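Local coordinates for protein monovalent Na+/H+ antiporter subunit A (Dietzia sp. DQ12-45-1b, PDB 7D3U) that probably exchanges sodium ions for protons across the cell membrane as the large antiporter-like subunit of a bacterial Mrp complex, at residues B[69-74]-B[484-489]; B[620-625]-B[668-673]. One frame throughout, in Å; residues are numbered along the deposited sequence.

Interaction 1: B[69-74]-B[484-489]; sequences LDPLAR and ARASIG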
ATOM      1  N   LEU B  69      21.456   1.638 -43.775  1.00 80.97           N
ATOM      2  CA  LEU B  69      22.179   2.801 -44.275  1.00 80.97           C
ATOM      3  C   LEU B  69      21.704   3.152 -45.680  1.00 80.97           C
ATOM      4  O   LEU B  69      22.494   3.360 -46.599  1.00 80.97           O
ATOM      5  CB  LEU B  69      23.684   2.546 -44.237  1.00 80.97           C
ATOM      6  CG  LEU B  69      24.630   3.618 -44.786  1.00 80.97           C
ATOM      7  CD1 LEU B  69      24.510   4.886 -43.975  1.00 80.97           C
ATOM      8  CD2 LEU B  69      26.064   3.128 -44.776  1.00 80.97           C
ATOM      9  N   ASP B  70      20.384   3.205 -45.867  1.00 81.57           N
ATOM     10  CA  ASP B  70      19.833   3.669 -47.129  1.00 81.57           C
ATOM     11  C   ASP B  70      20.341   5.080 -47.422  1.00 81.57           C
ATOM     12  O   ASP B  70      20.709   5.815 -46.504  1.00 81.57           O
ATOM     13  CB  ASP B  70      18.305   3.635 -47.085  1.00 81.57           C
ATOM     14  CG  ASP B  70      17.736   4.402 -45.912  1.00 81.57           C
ATOM     15  OD1 ASP B  70      18.476   4.623 -44.932  1.00 81.57           O
ATOM     16  OD2 ASP B  70      16.547   4.779 -45.966  1.00 81.57           O
ATOM     17  N   PRO B  71      20.382   5.476 -48.697  1.00 81.95           N
ATOM     18  CA  PRO B  71      21.058   6.737 -49.054  1.00 81.95           C
ATOM     19  C   PRO B  71      20.576   7.955 -48.285  1.00 81.95           C
ATOM     20  O   PRO B  71      21.368   8.881 -48.062  1.00 81.95           O
ATOM     21  CB  PRO B  71      20.768   6.863 -50.552  1.00 81.95           C
ATOM     22  CG  PRO B  71      20.619   5.462 -51.012  1.00 81.95           C
ATOM     23  CD  PRO B  71      19.922   4.749 -49.893  1.00 81.95           C
ATOM     24  N   LEU B  72      19.308   7.993 -47.872  1.00 79.31           N
ATOM     25  CA  LEU B  72      18.858   9.070 -46.995  1.00 79.31           C
ATOM     26  C   LEU B  72      19.667   9.080 -45.706  1.00 79.31           C
ATOM     27  O   LEU B  72      20.152  10.129 -45.263  1.00 79.31           O
ATOM     28  CB  LEU B  72      17.368   8.922 -46.698  1.00 79.31           C
ATOM     29  CG  LEU B  72      16.848   9.757 -45.533  1.00 79.31           C
ATOM     30  CD1 LEU B  72      16.903  11.229 -45.882  1.00 79.31           C
ATOM     31  CD2 LEU B  72      15.435   9.344 -45.176  1.00 79.31           C
ATOM     32  N   ALA B  73      19.838   7.907 -45.095  1.00 78.99           N
ATOM     33  CA  ALA B  73      20.738   7.809 -43.956  1.00 78.99           C
ATOM     34  C   ALA B  73      22.175   8.104 -44.359  1.00 78.99           C
ATOM     35  O   ALA B  73      22.905   8.743 -43.604  1.00 78.99           O
ATOM     36  CB  ALA B  73      20.634   6.426 -43.317  1.00 78.99           C
ATOM     37  N   ARG B  74      22.600   7.676 -45.549  1.00 83.85           N
ATOM     38  CA  ARG B  74      23.977   7.949 -45.948  1.00 83.85           C
ATOM     39  C   ARG B  74      24.247   9.444 -46.042  1.00 83.85           C
ATOM     40  O   ARG B  74      25.398   9.875 -45.912  1.00 83.85           O
ATOM     41  CB  ARG B  74      24.300   7.274 -47.278  1.00 83.85           C
ATOM     42  CG  ARG B  74      25.786   7.075 -47.491  1.00 83.85           C
ATOM     43  CD  ARG B  74      26.113   6.659 -48.909  1.00 83.85           C
ATOM     44  NE  ARG B  74      27.438   6.053 -48.987  1.00 83.85           N
ATOM     45  CZ  ARG B  74      28.091   5.824 -50.119  1.00 83.85           C
ATOM     46  NH1 ARG B  74      29.292   5.266 -50.091  1.00 83.85           N
ATOM     47  NH2 ARG B  74      27.543   6.152 -51.281  1.00 83.85           N
ATOM     48  N   ALA B 484      16.762  10.933 -52.099  1.00 83.58           N
ATOM     49  CA  ALA B 484      15.379  11.332 -52.314  1.00 83.58           C
ATOM     50  C   ALA B 484      14.537  10.196 -52.875  1.00 83.58           C
ATOM     51  O   ALA B 484      13.372  10.046 -52.498  1.00 83.58           O
ATOM     52  CB  ALA B 484      15.315  12.540 -53.249  1.00 83.58           C
ATOM     53  N   ARG B 485      15.103   9.389 -53.774  1.00 85.69           N
ATOM     54  CA  ARG B 485      14.403   8.197 -54.233  1.00 85.69           C
ATOM     55  C   ARG B 485      14.390   7.094 -53.189  1.00 85.69           C
ATOM     56  O   ARG B 485      13.797   6.038 -53.433  1.00 85.69           O
ATOM     57  CB  ARG B 485      15.030   7.678 -55.528  1.00 85.69           C
ATOM     58  CG  ARG B 485      16.296   6.870 -55.327  1.00 85.69           C
ATOM     59  CD  ARG B 485      16.602   6.025 -56.549  1.00 85.69           C
ATOM     60  NE  ARG B 485      15.629   4.952 -56.726  1.00 85.69           N
ATOM     61  CZ  ARG B 485      14.639   4.978 -57.611  1.00 85.69           C
ATOM     62  NH1 ARG B 485      14.487   6.027 -58.407  1.00 85.69           N
ATOM     63  NH2 ARG B 485      13.800   3.956 -57.701  1.00 85.69           N
ATOM     64  N   ALA B 486      15.029   7.311 -52.038  1.00 82.08           N
ATOM     65  CA  ALA B 486      14.932   6.402 -50.908  1.00 82.08           C
ATOM     66  C   ALA B 486      14.082   6.952 -49.776  1.00 82.08           C
ATOM     67  O   ALA B 486      13.693   6.185 -48.890  1.00 82.08           O
ATOM     68  CB  ALA B 486      16.328   6.065 -50.366  1.00 82.08           C
ATOM     69  N   SER B 487      13.791   8.253 -49.781  1.00 79.44           N
ATOM     70  CA  SER B 487      12.865   8.813 -48.805  1.00 79.44           C
ATOM     71  C   SER B 487      11.422   8.572 -49.221  1.00 79.44           C
ATOM     72  O   SER B 487      10.573   8.269 -48.376  1.00 79.44           O
ATOM     73  CB  SER B 487      13.127  10.306 -48.629  1.00 79.44           C
ATOM     74  OG  SER B 487      12.193  11.070 -49.368  1.00 79.44           O
ATOM     75  N   ILE B 488      11.124   8.715 -50.511  1.00 81.53           N
ATOM     76  CA  ILE B 488       9.834   8.317 -51.061  1.00 81.53           C
ATOM     77  C   ILE B 488      10.077   7.337 -52.200  1.00 81.53           C
ATOM     78  O   ILE B 488      11.226   6.999 -52.507  1.00 81.53           O
ATOM     79  CB  ILE B 488       9.009   9.526 -51.532  1.00 81.53           C
ATOM     80  CG1 ILE B 488       9.597  10.124 -52.805  1.00 81.53           C
ATOM     81  CG2 ILE B 488       8.940  10.582 -50.450  1.00 81.53           C
ATOM     82  CD1 ILE B 488       8.880  11.369 -53.245  1.00 81.53           C
ATOM     83  N   GLY B 489       9.004   6.876 -52.832  1.00 86.96           N
ATOM     84  CA  GLY B 489       9.114   5.851 -53.850  1.00 86.96           C
ATOM     85  C   GLY B 489       9.873   6.264 -55.095  1.00 86.96           C
ATOM     86  O   GLY B 489      10.964   5.753 -55.359  1.00 86.96           O
TER

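Interaction 2: B[620-625]-B[668-673]; sequences RSRLGA and QRLPRA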
ATOM      1  N   ARG B 620     -23.859   5.872  24.387  1.00 81.35           N
ATOM      2  CA  ARG B 620     -23.187   7.161  24.440  1.00 81.35           C
ATOM      3  C   ARG B 620     -22.090   7.216  25.493  1.00 81.35           C
ATOM      4  O   ARG B 620     -21.487   8.275  25.682  1.00 81.35           O
ATOM      5  CB  ARG B 620     -24.203   8.276  24.701  1.00 81.35           C
ATOM      6  CG  ARG B 620     -25.081   8.604  23.510  1.00 81.35           C
ATOM      7  CD  ARG B 620     -26.405   9.204  23.952  1.00 81.35           C
ATOM      8  NE  ARG B 620     -27.234   8.235  24.663  1.00 81.35           N
ATOM      9  CZ  ARG B 620     -28.536   8.383  24.884  1.00 81.35           C
ATOM     10  NH1 ARG B 620     -29.166   9.465  24.449  1.00 81.35           N
ATOM     11  NH2 ARG B 620     -29.208   7.447  25.541  1.00 81.35           N
ATOM     12  N   SER B 621     -21.818   6.111  26.180  1.00 78.44           N
ATOM     13  CA  SER B 621     -20.795   6.062  27.214  1.00 78.44           C
ATOM     14  C   SER B 621     -19.860   4.894  26.945  1.00 78.44           C
ATOM     15  O   SER B 621     -20.304   3.811  26.556  1.00 78.44           O
ATOM     16  CB  SER B 621     -21.415   5.924  28.603  1.00 78.44           C
ATOM     17  OG  SER B 621     -21.417   4.571  29.018  1.00 78.44           O
ATOM     18  N   ARG B 622     -18.562   5.120  27.158  1.00 75.79           N
ATOM     19  CA  ARG B 622     -17.563   4.111  26.828  1.00 75.79           C
ATOM     20  C   ARG B 622     -17.723   2.832  27.640  1.00 75.79           C
ATOM     21  O   ARG B 622     -17.279   1.771  27.190  1.00 75.79           O
ATOM     22  CB  ARG B 622     -16.158   4.677  27.033  1.00 75.79           C
ATOM     23  CG  ARG B 622     -15.798   5.802  26.082  1.00 75.79           C
ATOM     24  CD  ARG B 622     -14.369   6.265  26.293  1.00 75.79           C
ATOM     25  NE  ARG B 622     -14.010   7.362  25.403  1.00 75.79           N
ATOM     26  CZ  ARG B 622     -13.607   7.201  24.149  1.00 75.79           C
ATOM     27  NH1 ARG B 622     -13.515   5.985  23.633  1.00 75.79           N
ATOM     28  NH2 ARG B 622     -13.301   8.257  23.409  1.00 75.79           N
ATOM     29  N   LEU B 623     -18.342   2.900  28.818  1.00 75.60           N
ATOM     30  CA  LEU B 623     -18.491   1.698  29.632  1.00 75.60           C
ATOM     31  C   LEU B 623     -19.653   0.837  29.155  1.00 75.60           C
ATOM     32  O   LEU B 623     -19.536  -0.394  29.098  1.00 75.60           O
ATOM     33  CB  LEU B 623     -18.678   2.074  31.099  1.00 75.60           C
ATOM     34  CG  LEU B 623     -19.031   0.900  32.005  1.00 75.60           C
ATOM     35  CD1 LEU B 623     -17.883  -0.082  32.072  1.00 75.60           C
ATOM     36  CD2 LEU B 623     -19.377   1.403  33.380  1.00 75.60           C
ATOM     37  N   GLY B 624     -20.784   1.459  28.820  1.00 77.32           N
ATOM     38  CA  GLY B 624     -21.860   0.712  28.198  1.00 77.32           C
ATOM     39  C   GLY B 624     -21.420   0.026  26.923  1.00 77.32           C
ATOM     40  O   GLY B 624     -21.865  -1.084  26.624  1.00 77.32           O
ATOM     41  N   ALA B 625     -20.506   0.651  26.180  1.00 75.67           N
ATOM     42  CA  ALA B 625     -20.036   0.064  24.932  1.00 75.67           C
ATOM     43  C   ALA B 625     -19.185  -1.175  25.179  1.00 75.67           C
ATOM     44  O   ALA B 625     -19.319  -2.172  24.466  1.00 75.67           O
ATOM     45  CB  ALA B 625     -19.255   1.101  24.133  1.00 75.67           C
ATOM     46  N   GLN B 668      -9.567   3.129  30.631  1.00 75.80           N
ATOM     47  CA  GLN B 668      -9.234   3.850  31.851  1.00 75.80           C
ATOM     48  C   GLN B 668      -8.390   5.091  31.586  1.00 75.80           C
ATOM     49  O   GLN B 668      -8.151   5.864  32.518  1.00 75.80           O
ATOM     50  CB  GLN B 668      -8.504   2.928  32.826  1.00 75.80           C
ATOM     51  CG  GLN B 668      -7.036   2.739  32.512  1.00 75.80           C
ATOM     52  CD  GLN B 668      -6.411   1.636  33.331  1.00 75.80           C
ATOM     53  OE1 GLN B 668      -7.111   0.839  33.952  1.00 75.80           O
ATOM     54  NE2 GLN B 668      -5.086   1.581  33.339  1.00 75.80           N
ATOM     55  N   ARG B 669      -7.939   5.298  30.347  1.00 74.45           N
ATOM     56  CA  ARG B 669      -7.142   6.462  29.983  1.00 74.45           C
ATOM     57  C   ARG B 669      -7.915   7.497  29.181  1.00 74.45           C
ATOM     58  O   ARG B 669      -7.456   8.639  29.069  1.00 74.45           O
ATOM     59  CB  ARG B 669      -5.918   6.030  29.172  1.00 74.45           C
ATOM     60  CG  ARG B 669      -5.233   4.792  29.703  1.00 74.45           C
ATOM     61  CD  ARG B 669      -4.086   4.373  28.808  1.00 74.45           C
ATOM     62  NE  ARG B 669      -2.857   4.182  29.566  1.00 74.45           N
ATOM     63  CZ  ARG B 669      -2.572   3.087  30.262  1.00 74.45           C
ATOM     64  NH1 ARG B 669      -3.431   2.079  30.294  1.00 74.45           N
ATOM     65  NH2 ARG B 669      -1.429   2.999  30.924  1.00 74.45           N
ATOM     66  N   LEU B 670      -9.056   7.134  28.625  1.00 73.15           N
ATOM     67  CA  LEU B 670      -9.847   7.978  27.746  1.00 73.15           C
ATOM     68  C   LEU B 670     -11.057   8.533  28.482  1.00 73.15           C
ATOM     69  O   LEU B 670     -11.434   8.031  29.544  1.00 73.15           O
ATOM     70  CB  LEU B 670     -10.295   7.175  26.522  1.00 73.15           C
ATOM     71  CG  LEU B 670      -9.158   6.591  25.686  1.00 73.15           C
ATOM     72  CD1 LEU B 670      -9.689   5.566  24.712  1.00 73.15           C
ATOM     73  CD2 LEU B 670      -8.422   7.691  24.951  1.00 73.15           C
ATOM     74  N   PRO B 671     -11.690   9.582  27.953  1.00 77.25           N
ATOM     75  CA  PRO B 671     -12.854  10.162  28.633  1.00 77.25           C
ATOM     76  C   PRO B 671     -13.999   9.167  28.754  1.00 77.25           C
ATOM     77  O   PRO B 671     -13.978   8.065  28.205  1.00 77.25           O
ATOM     78  CB  PRO B 671     -13.236  11.350  27.742  1.00 77.25           C
ATOM     79  CG  PRO B 671     -12.566  11.087  26.435  1.00 77.25           C
ATOM     80  CD  PRO B 671     -11.298  10.388  26.786  1.00 77.25           C
ATOM     81  N   ARG B 672     -15.027   9.587  29.491  1.00 83.58           N
ATOM     82  CA  ARG B 672     -16.113   8.682  29.846  1.00 83.58           C
ATOM     83  C   ARG B 672     -17.139   8.534  28.734  1.00 83.58           C
ATOM     84  O   ARG B 672     -17.774   7.481  28.623  1.00 83.58           O
ATOM     85  CB  ARG B 672     -16.802   9.167  31.120  1.00 83.58           C
ATOM     86  CG  ARG B 672     -15.913   9.149  32.347  1.00 83.58           C
ATOM     87  CD  ARG B 672     -16.705   8.793  33.591  1.00 83.58           C
ATOM     88  NE  ARG B 672     -15.872   8.137  34.593  1.00 83.58           N
ATOM     89  CZ  ARG B 672     -16.343   7.562  35.693  1.00 83.58           C
ATOM     90  NH1 ARG B 672     -17.647   7.561  35.937  1.00 83.58           N
ATOM     91  NH2 ARG B 672     -15.511   6.988  36.552  1.00 83.58           N
ATOM     92  N   ALA B 673     -17.322   9.560  27.911  1.00 79.73           N
ATOM     93  CA  ALA B 673     -18.346   9.559  26.880  1.00 79.73           C
ATOM     94  C   ALA B 673     -17.706   9.658  25.506  1.00 79.73           C
ATOM     95  O   ALA B 673     -16.683  10.327  25.334  1.00 79.73           O
ATOM     96  CB  ALA B 673     -19.331  10.715  27.077  1.00 79.73           C
TER

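Interaction 1: B[69-74]-B[484-489]
L72 turns CG anti to its backbone N (chi1 165°), and chi2 (68°) turns CD1 aside and leaves CD2 anti to CA, extended toward S487; D70, with CG near +60° from its N (chi1 54°), holds its carboxylate beside the same loop. The methyl of A486 points at the first turn of helix 71-94, at P71. Its CB meets P71 CD at 3.9 Å, so the loop touches the proline on the ring carbon bonded to nitrogen. The same A486 CB lies 4.3 Å from L72 N, placing the methyl against the backbone of the turn as well as the ring. Further along, L72 CD2 and S487 CB approach to 4.3 Å, a loose carbon-to-carbon contact. L72 also packs on Y248 and R252, and S487 on L251, so helix 243-252 packs against both segments.

D70 is the N-cap residue of helix 71-94, and its carbonyl O accepts from R74 N at 2.8 Å in the first turn. Its carboxylate has its main partner outside the seam: OD1 forms a salt bridge with R252, while OD2 stays 4.3 Å from A486 O. The loop 484-489 follows helix 477-484 and turns back on A484 O, which receives I488 N at 3.3 Å and weaker bonds from S487 N and OG. The contact therefore joins the start of a predicted transmembrane helix, in the region related to the N-terminal part of complex I chain 5, to a linker more than 400 residues later. Across the seam the fit rests on a methyl, a proline ring and a leucine branch, while the charge of D70 is matched by R252; van der Waals packing thus joins the two segments, and the strong polar bonds lie within or beside them.

Interaction 2: B[620-625]-B[668-673]
R622 lays its guanidinium across L670: CB of L670 sits over the margin of one face, 3.9 Å from R622 NE, and the two side chains run crosswise. CG of R622 stands beside its backbone N (chi1 -66°), and the side chain then goes straight through its aliphatic part, reaching alongside the backbone of 671-672. At the guanidinium edge P671 O lies 2.9 Å from R622 NE, and P671 CG approaches the same NE. L670 CD1 comes to 4.0 Å from R622 NH1. The backbone of R622 hydrogen-bonds across the contact: its N-H points almost straight (169°) at R672 O, 2.9 Å away and in the plane of that carbonyl.

This N-H belongs to the first turn of helix 622-642, where S621 is the N-cap: S621 OG accepts from G624 N at 3.2 Å. The loop after helix 646-667 thus supplies R672 O as an acceptor for a helix-start N-H, tying together two neighbouring helices of the region related to MBH subunit D. Beyond the pair, R622 NH2 forms a salt bridge with D97 of subunit C, and R672 NH1 bonds S95 of subunit G. An alanine in place of R622 would remove the cover over L670 and the ion pair to subunit C, and would probably loosen the loop against the helix start, although the backbone bond could persist. Although CB of A673 points away from the 620-625 segment overall, it still touches R620 O at 3.5 Å, and F674 and H675 continue the packing against R622.

Interactions 1 and 2 lie on opposite sides of the chain's centre, with centres about 84 Å apart and no shared element. Both set the first turn of a helix against a loop that follows another helix, and both are partly buried; exposed residues take part only in interaction 2. Interaction 1 joins parts of the chain more than 400 residues apart and is apolar across its seam, with no other subunit touching it. Interaction 2 closes over only 42 intervening residues, nearly all helical, and adds a backbone hydrogen bond and an arginine. Its surroundings include subunits C, F and G, so R622 and R672 reach partners in other chains, whereas the acid of interaction 1 pairs within its own chain.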